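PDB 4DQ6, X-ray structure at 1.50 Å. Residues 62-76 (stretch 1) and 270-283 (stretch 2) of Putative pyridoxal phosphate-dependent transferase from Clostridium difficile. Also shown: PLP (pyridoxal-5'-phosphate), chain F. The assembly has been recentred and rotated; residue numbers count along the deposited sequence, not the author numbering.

Stretch 1, residues 62-76: IYGYTTRPDSYNESI
Stretch 2, residues 270-283: IKRNNCFSLVATEA

Stretch 1 begins as a loop, mostly extended (T66 phi/psi −104/127, R68 −103/101) but bent at Y63 (−126/55), and leads into a helix that includes S71–I76. Stretch 2 passes from loop (270–274) into helix 275–283 (phi/psi about −65/−40). The helix axes approach to 8.9 Å at 40° between N-to-C directions, burying 909 Å² in total. In register, T66 CA lies 5.7 Å from C275 CA and Y72 CA 5.3 Å from E282 CA; R68 pairs with L278.

R68 NH2 donates to K271 O (2.9 Å). R272 (m, t, t, chi4 −79°) returns an arginine the other way, R272 NH1 donating to T66 O (3.0 Å), while R272 CD lies 4.2 Å from Y65 CD1.

N273 (m, chi2 73°; −67/148) points toward stretch 1. Its amide suits the site by offering both acceptor and donors: N273 OD1 accepts from R68 NE (2.9 Å) and R68 NH2 (2.8 Å), with R68 t, t, m, chi4 105°; N273 ND2 donates to Y72 OH and S277 OG (both 2.9 Å). One water links T66 O to N273 N (both 3.0 Å), another T66 N (3.0 Å) to N273 O (2.9 Å).

N274 (p) turns away and caps the helix, N274 OD1 accepting from S277 N (2.9 Å). C275 (p) points toward stretch 1, C275 CB 3.4 Å from T66 OG1 (T66 m) and C275 SG 4.0 Å from Y63 CD1. F276 (m) meets Y63 (m) obliquely, F276 CZ 4.0 Å from Y63 CE1, planes at 37°.

L278 (t, p) packs its branched end against stretch 1: L278 CD2 is 3.7 Å from T66 CG2 and P69 CD, L278 CD1 3.7 Å from Y72 CD2. T67 O, 3.4 Å from L278 CD2, is buried unpaired. Y72 (t, chi2 −85°) inserts into stretch 2's helix, Y72 CE2 3.6 Å from T281 CB (T281 m). Extended E282 (t, t, chi3 −34°) reaches S71 (p), E282 OE1 accepting from S71 OG (2.7 Å).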

# COMPACT_ATOMS: atom_id res chain seq x y z
N ILE A 62 -0.08 -11.35 16.34
CA ILE A 62 0.67 -10.05 16.35
C ILE A 62 0.89 -9.61 14.93
O ILE A 62 1.35 -10.38 14.09
CB ILE A 62 1.98 -10.17 17.12
CG1 ILE A 62 1.69 -10.58 18.55
CG2 ILE A 62 2.77 -8.85 16.93
CD1 ILE A 62 2.92 -10.83 19.42
N TYR A 63 0.51 -8.37 14.66
CA TYR A 63 0.49 -7.84 13.28
C TYR A 63 1.28 -6.56 13.10
O TYR A 63 0.71 -5.56 12.68
CB TYR A 63 -0.96 -7.66 12.79
CG TYR A 63 -1.81 -8.84 13.18
CD1 TYR A 63 -1.65 -10.06 12.54
CD2 TYR A 63 -2.81 -8.69 14.10
CE1 TYR A 63 -2.38 -11.18 12.90
CE2 TYR A 63 -3.57 -9.79 14.48
CZ TYR A 63 -3.38 -11.02 13.85
OH TYR A 63 -4.17 -12.11 14.30
N GLY A 64 2.54 -6.59 13.48
CA GLY A 64 3.42 -5.42 13.39
C GLY A 64 4.19 -5.34 12.10
O GLY A 64 3.87 -5.97 11.11
N TYR A 65 5.22 -4.49 12.10
CA TYR A 65 5.95 -4.23 10.83
C TYR A 65 6.61 -5.52 10.35
O TYR A 65 7.23 -6.28 11.11
CB TYR A 65 7.04 -3.23 11.13
CG TYR A 65 6.53 -1.82 11.35
CD1 TYR A 65 6.00 -1.10 10.34
CD2 TYR A 65 6.58 -1.24 12.63
CE1 TYR A 65 5.54 0.21 10.53
CE2 TYR A 65 6.10 0.04 12.84
CZ TYR A 65 5.58 0.75 11.82
OH TYR A 65 5.09 2.04 11.99
N THR A 66 6.45 -5.79 9.07
CA THR A 66 6.74 -7.06 8.46
C THR A 66 8.01 -7.06 7.69
O THR A 66 8.18 -6.19 6.85
CB THR A 66 5.58 -7.46 7.54
OG1 THR A 66 4.39 -7.48 8.35
CG2 THR A 66 5.80 -8.79 6.80
N THR A 67 8.88 -7.99 7.97
CA THR A 67 10.12 -8.16 7.22
C THR A 67 9.90 -9.06 6.00
O THR A 67 8.97 -9.87 5.98
CB THR A 67 11.22 -8.74 8.14
OG1 THR A 67 12.46 -8.55 7.50
CG2 THR A 67 11.02 -10.23 8.41
N ARG A 68 10.69 -8.91 4.95
CA ARG A 68 10.59 -9.73 3.76
C ARG A 68 11.73 -10.75 3.79
O ARG A 68 12.90 -10.41 3.51
CB ARG A 68 10.66 -8.87 2.49
CG ARG A 68 10.38 -9.61 1.18
CD ARG A 68 10.38 -8.66 -0.02
NE ARG A 68 9.32 -7.69 0.12
CZ ARG A 68 9.47 -6.41 0.45
NH1 ARG A 68 10.69 -5.88 0.56
NH2 ARG A 68 8.42 -5.71 0.68
N PRO A 69 11.44 -11.97 4.18
CA PRO A 69 12.52 -12.96 4.30
C PRO A 69 13.02 -13.35 2.91
O PRO A 69 12.28 -13.19 1.95
CB PRO A 69 11.85 -14.17 4.98
CG PRO A 69 10.43 -14.04 4.63
CD PRO A 69 10.13 -12.55 4.51
N ASP A 70 14.23 -13.89 2.82
CA ASP A 70 14.76 -14.26 1.51
C ASP A 70 13.83 -15.23 0.76
O ASP A 70 13.78 -15.22 -0.46
CB ASP A 70 16.11 -14.96 1.67
CG ASP A 70 17.23 -14.01 2.09
OD1 ASP A 70 17.04 -12.77 2.08
OD2 ASP A 70 18.32 -14.54 2.41
N SER A 71 13.11 -16.08 1.49
CA SER A 71 12.20 -17.09 0.89
C SER A 71 11.08 -16.48 0.01
O SER A 71 10.61 -17.13 -0.92
CB SER A 71 11.54 -17.94 2.00
OG SER A 71 10.76 -17.17 2.90
N TYR A 72 10.71 -15.22 0.29
CA TYR A 72 9.67 -14.56 -0.47
C TYR A 72 10.13 -14.32 -1.92
O TYR A 72 9.54 -14.83 -2.87
CB TYR A 72 9.31 -13.25 0.22
CG TYR A 72 8.34 -12.37 -0.48
CD1 TYR A 72 8.74 -11.48 -1.45
CD2 TYR A 72 6.99 -12.41 -0.14
CE1 TYR A 72 7.83 -10.64 -2.09
CE2 TYR A 72 6.05 -11.58 -0.70
CZ TYR A 72 6.45 -10.71 -1.71
OH TYR A 72 5.62 -9.80 -2.38
N ASN A 73 11.26 -13.63 -2.10
CA ASN A 73 11.76 -13.39 -3.48
C ASN A 73 12.27 -14.71 -4.11
O ASN A 73 12.16 -14.87 -5.30
CB ASN A 73 12.85 -12.31 -3.53
CG ASN A 73 12.26 -10.91 -3.45
OD1 ASN A 73 11.05 -10.73 -3.66
ND2 ASN A 73 13.11 -9.90 -3.14
N GLU A 74 12.78 -15.65 -3.30
CA GLU A 74 13.14 -16.99 -3.83
C GLU A 74 11.91 -17.68 -4.47
O GLU A 74 12.05 -18.31 -5.50
CB GLU A 74 13.74 -17.88 -2.74
CG GLU A 74 15.15 -17.42 -2.37
CD GLU A 74 15.80 -18.01 -1.11
OE1 GLU A 74 15.13 -18.69 -0.26
OE2 GLU A 74 17.04 -17.74 -0.96
N SER A 75 10.72 -17.53 -3.88
CA SER A 75 9.55 -18.14 -4.46
C SER A 75 9.23 -17.56 -5.83
O SER A 75 8.75 -18.28 -6.73
CB SER A 75 8.32 -18.05 -3.51
OG SER A 75 7.73 -16.77 -3.45
N ILE A 76 9.43 -16.24 -5.95
CA ILE A 76 9.21 -15.55 -7.20
C ILE A 76 10.23 -16.01 -8.27
O ILE A 76 9.87 -16.35 -9.39
CB ILE A 76 9.26 -14.03 -7.03
CG1 ILE A 76 8.11 -13.58 -6.11
CG2 ILE A 76 9.22 -13.31 -8.39
CD1 ILE A 76 8.21 -12.13 -5.62
N ILE A 270 6.77 3.53 0.64
CA ILE A 270 6.02 2.28 0.43
C ILE A 270 7.08 1.22 0.17
O ILE A 270 7.61 1.11 -0.95
CB ILE A 270 4.99 2.45 -0.71
CG1 ILE A 270 3.87 3.40 -0.24
CG2 ILE A 270 4.45 1.09 -1.19
CD1 ILE A 270 2.70 3.51 -1.19
N LYS A 271 7.40 0.43 1.21
CA LYS A 271 8.51 -0.49 1.17
C LYS A 271 8.14 -1.88 1.62
O LYS A 271 8.72 -2.83 1.13
CB LYS A 271 9.65 -0.04 2.07
CG LYS A 271 10.13 1.35 1.75
CD LYS A 271 10.78 1.48 0.36
CE LYS A 271 12.24 1.18 0.31
NZ LYS A 271 12.81 1.50 -1.05
N ARG A 272 7.19 -1.99 2.57
CA ARG A 272 6.91 -3.31 3.18
C ARG A 272 5.63 -3.94 2.66
O ARG A 272 4.62 -3.26 2.45
CB ARG A 272 6.80 -3.18 4.72
CG ARG A 272 8.00 -2.63 5.44
CD ARG A 272 7.92 -2.73 6.95
NE ARG A 272 9.16 -2.28 7.54
CZ ARG A 272 10.28 -2.98 7.62
NH1 ARG A 272 10.36 -4.23 7.18
NH2 ARG A 272 11.35 -2.41 8.13
N ASN A 273 5.62 -5.29 2.55
CA ASN A 273 4.39 -6.05 2.37
C ASN A 273 3.59 -5.92 3.66
O ASN A 273 4.17 -5.79 4.74
CB ASN A 273 4.68 -7.55 2.21
CG ASN A 273 5.27 -7.92 0.86
OD1 ASN A 273 6.44 -7.63 0.58
ND2 ASN A 273 4.47 -8.57 0.03
N ASN A 274 2.26 -5.93 3.55
CA ASN A 274 1.44 -6.21 4.75
C ASN A 274 1.65 -7.67 5.11
O ASN A 274 2.13 -8.48 4.36
CB ASN A 274 -0.03 -5.81 4.58
CG ASN A 274 -0.79 -6.74 3.63
OD1 ASN A 274 -0.98 -7.91 4.00
ND2 ASN A 274 -1.24 -6.25 2.47
N CYS A 275 1.34 -7.97 6.34
CA CYS A 275 1.76 -9.27 6.85
C CYS A 275 1.09 -10.41 6.11
O CYS A 275 1.63 -11.54 6.11
CB CYS A 275 1.53 -9.37 8.33
SG CYS A 275 -0.12 -9.10 8.92
N PHE A 276 -0.09 -10.17 5.57
CA PHE A 276 -0.84 -11.24 4.92
C PHE A 276 -0.41 -11.44 3.47
O PHE A 276 -0.31 -12.55 2.97
CB PHE A 276 -2.33 -11.04 5.09
CG PHE A 276 -2.80 -11.25 6.50
CD1 PHE A 276 -2.69 -12.52 7.07
CD2 PHE A 276 -3.38 -10.25 7.30
CE1 PHE A 276 -3.13 -12.80 8.35
CE2 PHE A 276 -3.80 -10.51 8.63
CZ PHE A 276 -3.69 -11.83 9.14
N SER A 277 -0.20 -10.36 2.74
CA SER A 277 0.37 -10.43 1.44
C SER A 277 1.69 -11.22 1.41
O SER A 277 1.97 -12.00 0.49
CB SER A 277 0.59 -8.96 0.97
OG SER A 277 1.53 -8.78 0.01
N LEU A 278 2.53 -10.99 2.42
CA LEU A 278 3.82 -11.65 2.48
C LEU A 278 3.68 -13.16 2.42
O LEU A 278 4.31 -13.85 1.59
CB LEU A 278 4.55 -11.34 3.77
CG LEU A 278 5.99 -11.81 3.76
CD1 LEU A 278 6.85 -10.71 3.10
CD2 LEU A 278 6.50 -12.07 5.19
N VAL A 279 2.83 -13.67 3.29
CA VAL A 279 2.71 -15.14 3.38
C VAL A 279 1.91 -15.74 2.24
O VAL A 279 2.22 -16.84 1.78
CB VAL A 279 2.16 -15.63 4.76
CG1 VAL A 279 3.02 -15.18 5.94
CG2 VAL A 279 0.68 -15.31 4.89
N ALA A 280 0.90 -15.01 1.75
CA ALA A 280 0.08 -15.50 0.63
C ALA A 280 0.87 -15.59 -0.66
O ALA A 280 0.64 -16.47 -1.48
CB ALA A 280 -1.19 -14.70 0.46
N THR A 281 1.74 -14.61 -0.92
CA THR A 281 2.49 -14.60 -2.15
C THR A 281 3.43 -15.81 -2.23
O THR A 281 3.46 -16.57 -3.19
CB THR A 281 3.29 -13.29 -2.24
OG1 THR A 281 2.39 -12.18 -2.31
CG2 THR A 281 4.22 -13.30 -3.47
N GLU A 282 4.14 -16.08 -1.13
CA GLU A 282 5.08 -17.18 -1.11
C GLU A 282 4.32 -18.51 -1.19
O GLU A 282 4.71 -19.41 -1.92
CB GLU A 282 5.87 -17.12 0.16
CG GLU A 282 6.85 -18.25 0.28
CD GLU A 282 7.85 -18.10 1.40
OE1 GLU A 282 8.30 -16.98 1.72
OE2 GLU A 282 8.25 -19.17 1.91
N ALA A 283 3.19 -18.58 -0.49
CA ALA A 283 2.38 -19.79 -0.54
C ALA A 283 1.79 -20.07 -1.94
O ALA A 283 1.73 -21.22 -2.34
CB ALA A 283 1.24 -19.73 0.48
N1 PLP F . 4.62 9.10 12.51
C2 PLP F . 5.23 9.01 13.72
C2A PLP F . 5.52 10.12 14.67
C3 PLP F . 5.60 7.68 14.17
O3 PLP F . 6.20 7.57 15.33
C4 PLP F . 5.36 6.52 13.34
C4A PLP F . 5.76 5.14 13.80
C5 PLP F . 4.68 6.79 12.08
C6 PLP F . 4.36 8.10 11.70
C5A PLP F . 4.40 5.60 11.23
O4P PLP F . 4.32 6.08 9.93
P PLP F . 3.69 5.07 8.81
O1P PLP F . 4.33 3.72 9.21
O2P PLP F . 2.21 4.98 9.14
O3P PLP F . 4.24 5.83 7.46
O HOH W 1 8.03 -6.47 3.91
O HOH W 2 4.41 -4.54 7.33